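Local structure of multiple antibiotic resistance protein MarR (1JGS) at residues A34-V39 with T66-R71; I49-L54 with V90-T95; V39-R44 with A100-C105. The protein represses the marRAB operon by binding its operator, marO, and so controls genes for antibiotic resistance and the response to oxidative stress. All coordinates share one frame; numbering follows the deposited sequence.

In the fold
Contacts 1 and 3 both use helix 34-46 of the winged-helix part of MarR, while contact 2 joins the start of helix 51-58 to strand 90-94 and touches both of the others. Contact 1 sets helix 34-46 against helix 62-74, and contact 3 lays it on helix 96-118. Their centres lie about 11 to 13 Å apart. Contacts 1 and 2 meet at L69, whose CD1 is 3.9 Å from CB of P51, and both touch the chain B salicylate; the chain C salicylate lies at contact 1. Contact 3 shares V39 with contact 1 and joins contact 2 through L40, whose CD2 is 3.4 Å from CD2 of L94.

Contact 1 (A34-V39 with T66-R71); sequences AAQFKV and TRMLDR. With SAL (2-hydroxybenzoic acid), chain C; SAL (2-hydroxybenzoic acid), chain B.
M68 reaches from helix 62-74 to A35, Q36 and V39 on helix 34-46, and accounts for 91 of the 241 Å² buried here. Its CB already points at the opposite helix. CG, anti to the backbone N (chi1 165°), is 3.9 Å from CG2 of V39, and the V39 and M68 side chains lie alongside one another, pointing in opposite senses. Bends at the next two torsions then turn the chain: SD comes within 3.6 Å of CG of Q36, and CE ends on the backbone of helix 34-46, 3.5 Å from C of A35 and close to CB of the same residue. That methyl also meets the chain C salicylate, with CE 3.6 Å from its ring atom C1, so the thioether end packs against protein and ligand together.

Q36 supplies the polar part. Its NE2 lies 2.6 Å from O1' of the same salicylate in a nearly straight hydrogen bond (169° at the hydrogen). The amide's other end, OE1, accepts from K75 NZ, so both ends of the group are held. R71 borders this site, with CG 4.0 Å from NE2 of Q36. The second salicylate, chain B, lies by T66, whose OG1 accepts from the phenolic O2 at 2.9 Å while also being hydrogen-bonded to L62 O.

The two helical segments run almost perpendicular, at 84°, with axes 10.9 Å apart. Helix 62-74 occupies the place of the recognition helix of the winged helix-turn-helix, and the two ligands contact different parts of it. Helix 51-58 adds L58 against V39 and P51 and L54 against L69, while F37 packs on helix 96-118.

Contact 2 (I49-L54 with V90-T95); sequences ITPVEL and VLVKLT. With SAL (2-hydroxybenzoic acid), chain B.
I49 pairs with V92 of strand 90-94 through one antiparallel hydrogen-bonded bridge, beside the two-stranded wing (78-82 and 90-94) of the winged helix-turn-helix. Of the two backbone bonds, V92 N to I49 O is the shorter at 2.9 Å; I49 N to V92 O measures 3.3 Å but is straighter, at 165°. A CA-H...O contact from L91 to the same I49 oxygen lies beside them.

A capping bond starts the next element. T50 stands at the N-cap of helix 51-58, and its OG1 accepts from E53 N at 3.0 Å; OG1 lies between the backbone N and carbonyl carbon (chi1 64°), which turns it to the helix start.

Apolar packing flanks the bridge. CG2 of T50 meets CD2 of L91 at 3.7 Å, while P51 CG approaches CG1 of V92 and L54 CD2 reaches its CG2. I43 of helix 34-46 also packs on V92 and L54, so this junction backs onto the protein core.

Ligand contacts come from the helix start and the strand. The chain B salicylate has V52 CG2 near C4 and V90 CG2 near O1'. The proline comes against its ring carbons, with P51 CB 3.5 Å from C2.

Contact 3 (V39-R44 with A100-C105); sequences VLCSIR and AICEQC
C102 sits against three residues of helix 34-46, and with 93 Å² covered it contributes the largest share of the contact. Its CB, directed at the opposite helix, lies 4.0 Å from CD1 of L40, next to that residue's CB. SG, anti to the backbone N (chi1 173°), continues outward between two further partners: SG of C41 at 3.9 Å, and CD of R44 at 3.8 Å. The sulfur-sulfur separation is that of van der Waals neighbours and far too long for a disulfide. The same C102 sulfur also lies at the edge of the R44 guanidinium, in its plane.

L40 makes a second, looser approach, with CD1 4.3 Å from CG2 of I101. W77 touches both of these residues, and L94 packs on L40, so the apolar side of the contact continues towards the wing.

On the polar side of the contact, R44 runs extended from CG to NE and carries its charged group across to E103. In E103, chi2 (55°) turns CD out of line with the start of the chain, and OE1 forms a salt bridge with NH1 of R44 at 2.7 Å; NH2 lies 3.0 Å from that same oxygen. The guanidinium and carboxylate planes are 72° apart, so the two groups do not meet as a coplanar pair. E103 is poorly ordered, and the detail of this bridge should be read with that in mind.

The helical segments cross at 113°, with axes 9.8 Å apart and CA atoms of L40 and C102 at 6.2 Å. This is helix packing of the MarR fold: the first helix of the winged-helix lobe rests on the long helix that, in this family, leads from that lobe towards the dimerisation region.

Contact 1 (A34-V39 with T66-R71)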
loop_
_atom_site.group_PDB
_atom_site.type_symbol
_atom_site.label_atom_id
_atom_site.label_comp_id
_atom_site.label_asym_id
_atom_site.label_seq_id
_atom_site.Cartn_x
_atom_site.Cartn_y
_atom_site.Cartn_z
ATOM N N ALA A 34 -2.151 2.898 -12.279
ATOM C CA ALA A 34 -1.884 3.412 -10.941
ATOM C C ALA A 34 -0.439 3.129 -10.563
ATOM O O ALA A 34 0.267 4.009 -10.072
ATOM C CB ALA A 34 -2.832 2.752 -9.931
ATOM N N ALA A 35 0.005 1.898 -10.801
ATOM C CA ALA A 35 1.376 1.526 -10.482
ATOM C C ALA A 35 2.386 2.377 -11.249
ATOM O O ALA A 35 3.385 2.810 -10.672
ATOM C CB ALA A 35 1.605 0.041 -10.759
ATOM N N GLN A 36 2.136 2.611 -12.541
ATOM C CA GLN A 36 3.043 3.446 -13.343
ATOM C C GLN A 36 3.071 4.852 -12.749
ATOM O O GLN A 36 4.136 5.468 -12.638
ATOM C CB GLN A 36 2.586 3.519 -14.809
ATOM C CG GLN A 36 2.847 2.258 -15.637
ATOM C CD GLN A 36 2.185 2.297 -17.015
ATOM O OE1 GLN A 36 1.807 3.357 -17.515
ATOM N NE2 GLN A 36 2.058 1.141 -17.634
ATOM N N PHE A 37 1.903 5.354 -12.355
ATOM C CA PHE A 37 1.817 6.696 -11.770
ATOM C C PHE A 37 2.641 6.787 -10.478
ATOM O O PHE A 37 3.402 7.738 -10.281
ATOM C CB PHE A 37 0.359 7.058 -11.489
ATOM C CG PHE A 37 0.178 8.425 -10.904
ATOM C CD1 PHE A 37 0.810 9.530 -11.474
ATOM C CD2 PHE A 37 -0.636 8.616 -9.794
ATOM C CE1 PHE A 37 0.638 10.809 -10.949
ATOM C CE2 PHE A 37 -0.817 9.894 -9.259
ATOM C CZ PHE A 37 -0.174 10.995 -9.841
ATOM N N LYS A 38 2.505 5.783 -9.616
ATOM C CA LYS A 38 3.251 5.739 -8.359
ATOM C C LYS A 38 4.761 5.730 -8.645
ATOM O O LYS A 38 5.526 6.478 -8.030
ATOM C CB LYS A 38 2.868 4.485 -7.566
ATOM C CG LYS A 38 1.402 4.417 -7.157
ATOM C CD LYS A 38 1.073 3.073 -6.510
ATOM C CE LYS A 38 -0.375 3.008 -6.025
ATOM N NZ LYS A 38 -0.642 3.957 -4.906
ATOM N N VAL A 39 5.196 4.881 -9.573
ATOM C CA VAL A 39 6.616 4.840 -9.907
ATOM C C VAL A 39 7.105 6.203 -10.394
ATOM O O VAL A 39 8.235 6.587 -10.099
ATOM C CB VAL A 39 6.916 3.779 -10.987
ATOM C CG1 VAL A 39 8.318 3.973 -11.550
ATOM C CG2 VAL A 39 6.787 2.382 -10.379
ATOM N N THR A 66 11.703 -3.914 -13.091
ATOM C CA THR A 66 12.517 -3.911 -14.294
ATOM C C THR A 66 11.643 -3.822 -15.525
ATOM O O THR A 66 11.899 -3.014 -16.420
ATOM C CB THR A 66 13.357 -5.206 -14.400
ATOM O OG1 THR A 66 13.986 -5.477 -13.141
ATOM C CG2 THR A 66 14.430 -5.058 -15.472
ATOM N N ARG A 67 10.617 -4.667 -15.582
ATOM C CA ARG A 67 9.704 -4.654 -16.722
ATOM C C ARG A 67 8.981 -3.321 -16.708
ATOM O O ARG A 67 8.769 -2.713 -17.743
ATOM C CB ARG A 67 8.681 -5.804 -16.634
ATOM C CG ARG A 67 9.294 -7.195 -16.665
ATOM C CD ARG A 67 8.284 -8.256 -17.105
ATOM N NE ARG A 67 7.098 -8.312 -16.252
ATOM C CZ ARG A 67 7.081 -8.813 -15.020
ATOM N NH1 ARG A 67 8.187 -9.312 -14.479
ATOM N NH2 ARG A 67 5.953 -8.820 -14.325
ATOM N N MET A 68 8.610 -2.875 -15.517
ATOM C CA MET A 68 7.921 -1.599 -15.343
ATOM C C MET A 68 8.782 -0.444 -15.872
ATOM O O MET A 68 8.309 0.414 -16.627
ATOM C CB MET A 68 7.626 -1.366 -13.855
ATOM C CG MET A 68 7.250 0.067 -13.505
ATOM S SD MET A 68 5.660 0.530 -14.171
ATOM C CE MET A 68 4.585 0.042 -12.768
ATOM N N LEU A 69 10.048 -0.421 -15.467
ATOM C CA LEU A 69 10.931 0.647 -15.907
ATOM C C LEU A 69 11.084 0.619 -17.432
ATOM O O LEU A 69 11.092 1.673 -18.083
ATOM C CB LEU A 69 12.281 0.537 -15.191
ATOM C CG LEU A 69 12.271 0.910 -13.691
ATOM C CD1 LEU A 69 13.647 0.664 -13.081
ATOM C CD2 LEU A 69 11.926 2.392 -13.516
ATOM N N ASP A 70 11.163 -0.585 -18.005
ATOM C CA ASP A 70 11.296 -0.710 -19.456
ATOM C C ASP A 70 10.026 -0.206 -20.126
ATOM O O ASP A 70 10.094 0.478 -21.137
ATOM C CB ASP A 70 11.557 -2.160 -19.878
ATOM C CG ASP A 70 13.042 -2.546 -19.813
ATOM O OD1 ASP A 70 13.910 -1.673 -19.559
ATOM O OD2 ASP A 70 13.341 -3.739 -20.032
ATOM N N ARG A 71 8.862 -0.540 -19.582
ATOM C CA ARG A 71 7.629 -0.053 -20.189
ATOM C C ARG A 71 7.614 1.477 -20.128
ATOM O O ARG A 71 7.228 2.141 -21.086
ATOM C CB ARG A 71 6.398 -0.612 -19.464
ATOM C CG ARG A 71 5.056 -0.064 -19.949
ATOM C CD ARG A 71 4.896 -0.198 -21.469
ATOM N NE ARG A 71 4.973 -1.585 -21.942
ATOM C CZ ARG A 71 4.027 -2.499 -21.750
ATOM N NH1 ARG A 71 2.919 -2.180 -21.087
ATOM N NH2 ARG A 71 4.177 -3.728 -22.228
HETATM C "C1'" SAL C . 3.439 -2.128 -16.021
HETATM O "O1'" SAL C . 2.821 -1.214 -16.758
HETATM O "O2'" SAL C . 4.502 -2.685 -16.420
HETATM C C1 SAL C . 2.797 -2.436 -14.725
HETATM C C2 SAL C . 3.389 -3.426 -13.820
HETATM C C3 SAL C . 2.779 -3.733 -12.565
HETATM C C4 SAL C . 1.591 -3.094 -12.168
HETATM C C5 SAL C . 0.943 -2.020 -13.147
HETATM C C6 SAL C . 1.587 -1.761 -14.354
HETATM O O2 SAL C . 4.548 -4.108 -14.118
HETATM C "C1'" SAL B . 17.447 -1.634 -14.337
HETATM O "O1'" SAL B . 18.359 -0.978 -15.044
HETATM O "O2'" SAL B . 16.276 -1.720 -14.734
HETATM C C1 SAL B . 17.906 -2.240 -13.070
HETATM C C2 SAL B . 16.970 -2.974 -12.230
HETATM C C3 SAL B . 17.381 -3.562 -11.010
HETATM C C4 SAL B . 18.700 -3.454 -10.575
HETATM C C5 SAL B . 19.738 -2.666 -11.467
HETATM C C6 SAL B . 19.281 -2.107 -12.656
HETATM O O2 SAL B . 15.663 -3.135 -12.563
#

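Contact 2 (I49-L54 with V90-T95)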
loop_
_atom_site.group_PDB
_atom_site.type_symbol
_atom_site.label_atom_id
_atom_site.label_comp_id
_atom_site.label_asym_id
_atom_site.label_seq_id
_atom_site.Cartn_x
_atom_site.Cartn_y
_atom_site.Cartn_z
ATOM N N ILE A 49 17.138 8.371 -8.915
ATOM C CA ILE A 49 17.207 7.275 -7.962
ATOM C C ILE A 49 17.595 5.979 -8.648
ATOM O O ILE A 49 17.289 5.772 -9.831
ATOM C CB ILE A 49 15.856 7.071 -7.252
ATOM C CG1 ILE A 49 15.973 5.932 -6.231
ATOM C CG2 ILE A 49 14.770 6.779 -8.285
ATOM C CD1 ILE A 49 14.740 5.743 -5.378
ATOM N N THR A 50 18.276 5.112 -7.909
ATOM C CA THR A 50 18.691 3.824 -8.457
ATOM C C THR A 50 17.490 2.875 -8.502
ATOM O O THR A 50 16.548 2.998 -7.710
ATOM C CB THR A 50 19.800 3.187 -7.606
ATOM O OG1 THR A 50 19.295 2.903 -6.294
ATOM C CG2 THR A 50 20.990 4.127 -7.507
ATOM N N PRO A 51 17.492 1.928 -9.443
ATOM C CA PRO A 51 16.347 1.021 -9.486
ATOM C C PRO A 51 16.184 0.260 -8.171
ATOM O O PRO A 51 15.060 0.110 -7.661
ATOM C CB PRO A 51 16.676 0.122 -10.664
ATOM C CG PRO A 51 17.395 1.059 -11.590
ATOM C CD PRO A 51 18.331 1.777 -10.645
ATOM N N VAL A 52 17.298 -0.192 -7.599
ATOM C CA VAL A 52 17.240 -0.927 -6.339
ATOM C C VAL A 52 16.698 -0.064 -5.201
ATOM O O VAL A 52 15.879 -0.527 -4.407
ATOM C CB VAL A 52 18.612 -1.466 -5.949
ATOM C CG1 VAL A 52 18.500 -2.229 -4.645
ATOM C CG2 VAL A 52 19.152 -2.366 -7.061
ATOM N N GLU A 53 17.154 1.185 -5.114
ATOM C CA GLU A 53 16.662 2.091 -4.078
ATOM C C GLU A 53 15.163 2.285 -4.329
ATOM O O GLU A 53 14.349 2.298 -3.403
ATOM C CB GLU A 53 17.380 3.440 -4.164
ATOM C CG GLU A 53 16.971 4.453 -3.098
ATOM C CD GLU A 53 17.603 4.185 -1.743
ATOM O OE1 GLU A 53 17.361 3.101 -1.170
ATOM O OE2 GLU A 53 18.345 5.063 -1.250
ATOM N N LEU A 54 14.802 2.432 -5.600
ATOM C CA LEU A 54 13.406 2.608 -5.970
ATOM C C LEU A 54 12.632 1.341 -5.586
ATOM O O LEU A 54 11.477 1.394 -5.152
ATOM C CB LEU A 54 13.304 2.864 -7.479
ATOM C CG LEU A 54 11.913 3.082 -8.075
ATOM C CD1 LEU A 54 11.196 4.217 -7.359
ATOM C CD2 LEU A 54 12.066 3.387 -9.561
ATOM N N VAL A 90 23.196 2.432 -12.632
ATOM C CA VAL A 90 22.551 3.556 -13.285
ATOM C C VAL A 90 21.503 4.170 -12.393
ATOM O O VAL A 90 21.157 3.622 -11.341
ATOM C CB VAL A 90 21.848 3.143 -14.601
ATOM C CG1 VAL A 90 22.861 2.589 -15.568
ATOM C CG2 VAL A 90 20.747 2.132 -14.323
ATOM N N LEU A 91 21.003 5.318 -12.823
ATOM C CA LEU A 91 19.974 6.024 -12.092
ATOM C C LEU A 91 18.867 6.153 -13.114
ATOM O O LEU A 91 19.100 6.024 -14.318
ATOM C CB LEU A 91 20.440 7.436 -11.676
ATOM C CG LEU A 91 21.585 7.652 -10.668
ATOM C CD1 LEU A 91 22.106 9.065 -10.820
ATOM C CD2 LEU A 91 21.121 7.419 -9.226
ATOM N N VAL A 92 17.660 6.390 -12.638
ATOM C CA VAL A 92 16.563 6.584 -13.548
ATOM C C VAL A 92 15.946 7.887 -13.117
ATOM O O VAL A 92 15.852 8.173 -11.920
ATOM C CB VAL A 92 15.515 5.449 -13.463
ATOM C CG1 VAL A 92 16.144 4.111 -13.927
ATOM C CG2 VAL A 92 14.982 5.339 -12.046
ATOM N N LYS A 93 15.570 8.698 -14.095
ATOM C CA LYS A 93 14.934 9.971 -13.816
ATOM C C LYS A 93 13.858 10.121 -14.868
ATOM O O LYS A 93 13.849 9.397 -15.872
ATOM C CB LYS A 93 15.952 11.106 -13.932
ATOM C CG LYS A 93 16.429 11.379 -15.348
ATOM C CD LYS A 93 17.588 12.352 -15.342
ATOM C CE LYS A 93 17.368 13.470 -16.331
ATOM N NZ LYS A 93 16.141 14.258 -16.007
ATOM N N LEU A 94 12.952 11.059 -14.648
ATOM C CA LEU A 94 11.887 11.293 -15.598
ATOM C C LEU A 94 12.386 12.125 -16.760
ATOM O O LEU A 94 13.267 12.963 -16.600
ATOM C CB LEU A 94 10.740 12.041 -14.932
ATOM C CG LEU A 94 10.084 11.405 -13.699
ATOM C CD1 LEU A 94 8.773 12.154 -13.432
ATOM C CD2 LEU A 94 9.810 9.896 -13.935
ATOM N N THR A 95 11.836 11.877 -17.940
ATOM C CA THR A 95 12.191 12.674 -19.100
ATOM C C THR A 95 11.238 13.875 -18.979
ATOM O O THR A 95 10.311 13.842 -18.153
ATOM C CB THR A 95 11.899 11.908 -20.390
ATOM O OG1 THR A 95 10.517 11.516 -20.398
ATOM C CG2 THR A 95 12.772 10.667 -20.490
HETATM C "C1'" SAL B . 17.447 -1.634 -14.337
HETATM O "O1'" SAL B . 18.359 -0.978 -15.044
HETATM O "O2'" SAL B . 16.276 -1.720 -14.734
HETATM C C1 SAL B . 17.906 -2.240 -13.070
HETATM C C2 SAL B . 16.970 -2.974 -12.230
HETATM C C3 SAL B . 17.381 -3.562 -11.010
HETATM C C4 SAL B . 18.700 -3.454 -10.575
HETATM C C5 SAL B . 19.738 -2.666 -11.467
HETATM C C6 SAL B . 19.281 -2.107 -12.656
HETATM O O2 SAL B . 15.663 -3.135 -12.563
#

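Contact 3 (V39-R44 with A100-C105)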
loop_
_atom_site.group_PDB
_atom_site.type_symbol
_atom_site.label_atom_id
_atom_site.label_comp_id
_atom_site.label_asym_id
_atom_site.label_seq_id
_atom_site.Cartn_x
_atom_site.Cartn_y
_atom_site.Cartn_z
ATOM N N VAL A 39 5.196 4.881 -9.573
ATOM C CA VAL A 39 6.616 4.840 -9.907
ATOM C C VAL A 39 7.105 6.203 -10.394
ATOM O O VAL A 39 8.235 6.587 -10.099
ATOM C CB VAL A 39 6.916 3.779 -10.987
ATOM C CG1 VAL A 39 8.318 3.973 -11.550
ATOM C CG2 VAL A 39 6.787 2.382 -10.379
ATOM N N LEU A 40 6.268 6.938 -11.126
ATOM C CA LEU A 40 6.682 8.261 -11.613
ATOM C C LEU A 40 6.787 9.284 -10.473
ATOM O O LEU A 40 7.734 10.068 -10.408
ATOM C CB LEU A 40 5.707 8.817 -12.669
ATOM C CG LEU A 40 5.608 8.237 -14.081
ATOM C CD1 LEU A 40 4.659 9.116 -14.906
ATOM C CD2 LEU A 40 6.963 8.181 -14.739
ATOM N N CYS A 41 5.810 9.281 -9.579
ATOM C CA CYS A 41 5.827 10.222 -8.473
ATOM C C CYS A 41 7.033 9.967 -7.577
ATOM O O CYS A 41 7.635 10.906 -7.054
ATOM C CB CYS A 41 4.537 10.105 -7.666
ATOM S SG CYS A 41 3.057 10.546 -8.594
ATOM N N SER A 42 7.388 8.698 -7.409
ATOM C CA SER A 42 8.526 8.327 -6.566
ATOM C C SER A 42 9.876 8.713 -7.158
ATOM O O SER A 42 10.778 9.108 -6.435
ATOM C CB SER A 42 8.524 6.821 -6.302
ATOM O OG SER A 42 7.340 6.426 -5.631
ATOM N N ILE A 43 10.024 8.571 -8.472
ATOM C CA ILE A 43 11.281 8.906 -9.124
ATOM C C ILE A 43 11.410 10.425 -9.110
ATOM O O ILE A 43 12.487 10.967 -8.872
ATOM C CB ILE A 43 11.297 8.400 -10.581
ATOM C CG1 ILE A 43 11.317 6.868 -10.596
ATOM C CG2 ILE A 43 12.503 8.960 -11.323
ATOM C CD1 ILE A 43 11.438 6.258 -11.992
ATOM N N ARG A 44 10.291 11.096 -9.365
ATOM C CA ARG A 44 10.250 12.542 -9.378
ATOM C C ARG A 44 10.849 13.130 -8.093
ATOM O O ARG A 44 11.898 13.798 -8.127
ATOM C CB ARG A 44 8.801 13.015 -9.540
ATOM C CG ARG A 44 8.619 14.521 -9.403
ATOM C CD ARG A 44 7.189 14.942 -9.666
ATOM N NE ARG A 44 6.968 16.295 -9.181
ATOM C CZ ARG A 44 5.786 16.899 -9.139
ATOM N NH1 ARG A 44 4.691 16.277 -9.563
ATOM N NH2 ARG A 44 5.694 18.125 -8.646
ATOM N N ALA A 100 5.834 15.950 -17.255
ATOM C CA ALA A 100 4.560 16.584 -17.552
ATOM C C ALA A 100 3.420 15.606 -17.262
ATOM O O ALA A 100 2.458 15.938 -16.564
ATOM C CB ALA A 100 4.527 17.028 -19.011
ATOM N N ILE A 101 3.527 14.399 -17.799
ATOM C CA ILE A 101 2.505 13.393 -17.558
ATOM C C ILE A 101 2.258 13.261 -16.038
ATOM O O ILE A 101 1.114 13.277 -15.572
ATOM C CB ILE A 101 2.951 12.015 -18.101
ATOM C CG1 ILE A 101 3.133 12.075 -19.622
ATOM C CG2 ILE A 101 1.945 10.954 -17.700
ATOM C CD1 ILE A 101 1.884 12.427 -20.382
ATOM N N CYS A 102 3.340 13.130 -15.275
ATOM C CA CYS A 102 3.241 12.977 -13.826
ATOM C C CYS A 102 2.582 14.163 -13.143
ATOM O O CYS A 102 1.994 14.012 -12.069
ATOM C CB CYS A 102 4.622 12.751 -13.212
ATOM S SG CYS A 102 4.624 12.763 -11.402
ATOM N N GLU A 103 2.683 15.340 -13.759
ATOM C CA GLU A 103 2.080 16.540 -13.188
ATOM C C GLU A 103 0.618 16.660 -13.621
ATOM O O GLU A 103 -0.231 17.079 -12.838
ATOM C CB GLU A 103 2.864 17.787 -13.602
ATOM C CG GLU A 103 2.483 19.039 -12.820
ATOM C CD GLU A 103 2.600 18.844 -11.316
ATOM O OE1 GLU A 103 3.699 18.489 -10.845
ATOM O OE2 GLU A 103 1.594 19.046 -10.602
ATOM N N GLN A 104 0.315 16.299 -14.862
ATOM C CA GLN A 104 -1.069 16.359 -15.316
ATOM C C GLN A 104 -1.889 15.448 -14.410
ATOM O O GLN A 104 -2.963 15.826 -13.940
ATOM C CB GLN A 104 -1.212 15.853 -16.748
ATOM C CG GLN A 104 -0.845 16.824 -17.846
ATOM C CD GLN A 104 -0.789 16.128 -19.204
ATOM O OE1 GLN A 104 -1.715 15.398 -19.585
ATOM N NE2 GLN A 104 0.300 16.345 -19.936
ATOM N N CYS A 105 -1.368 14.244 -14.179
ATOM C CA CYS A 105 -2.033 13.250 -13.345
ATOM C C CYS A 105 -2.110 13.657 -11.883
ATOM O O CYS A 105 -3.180 13.600 -11.274
ATOM C CB CYS A 105 -1.306 11.905 -13.426
ATOM S SG CYS A 105 -1.433 11.013 -14.987
#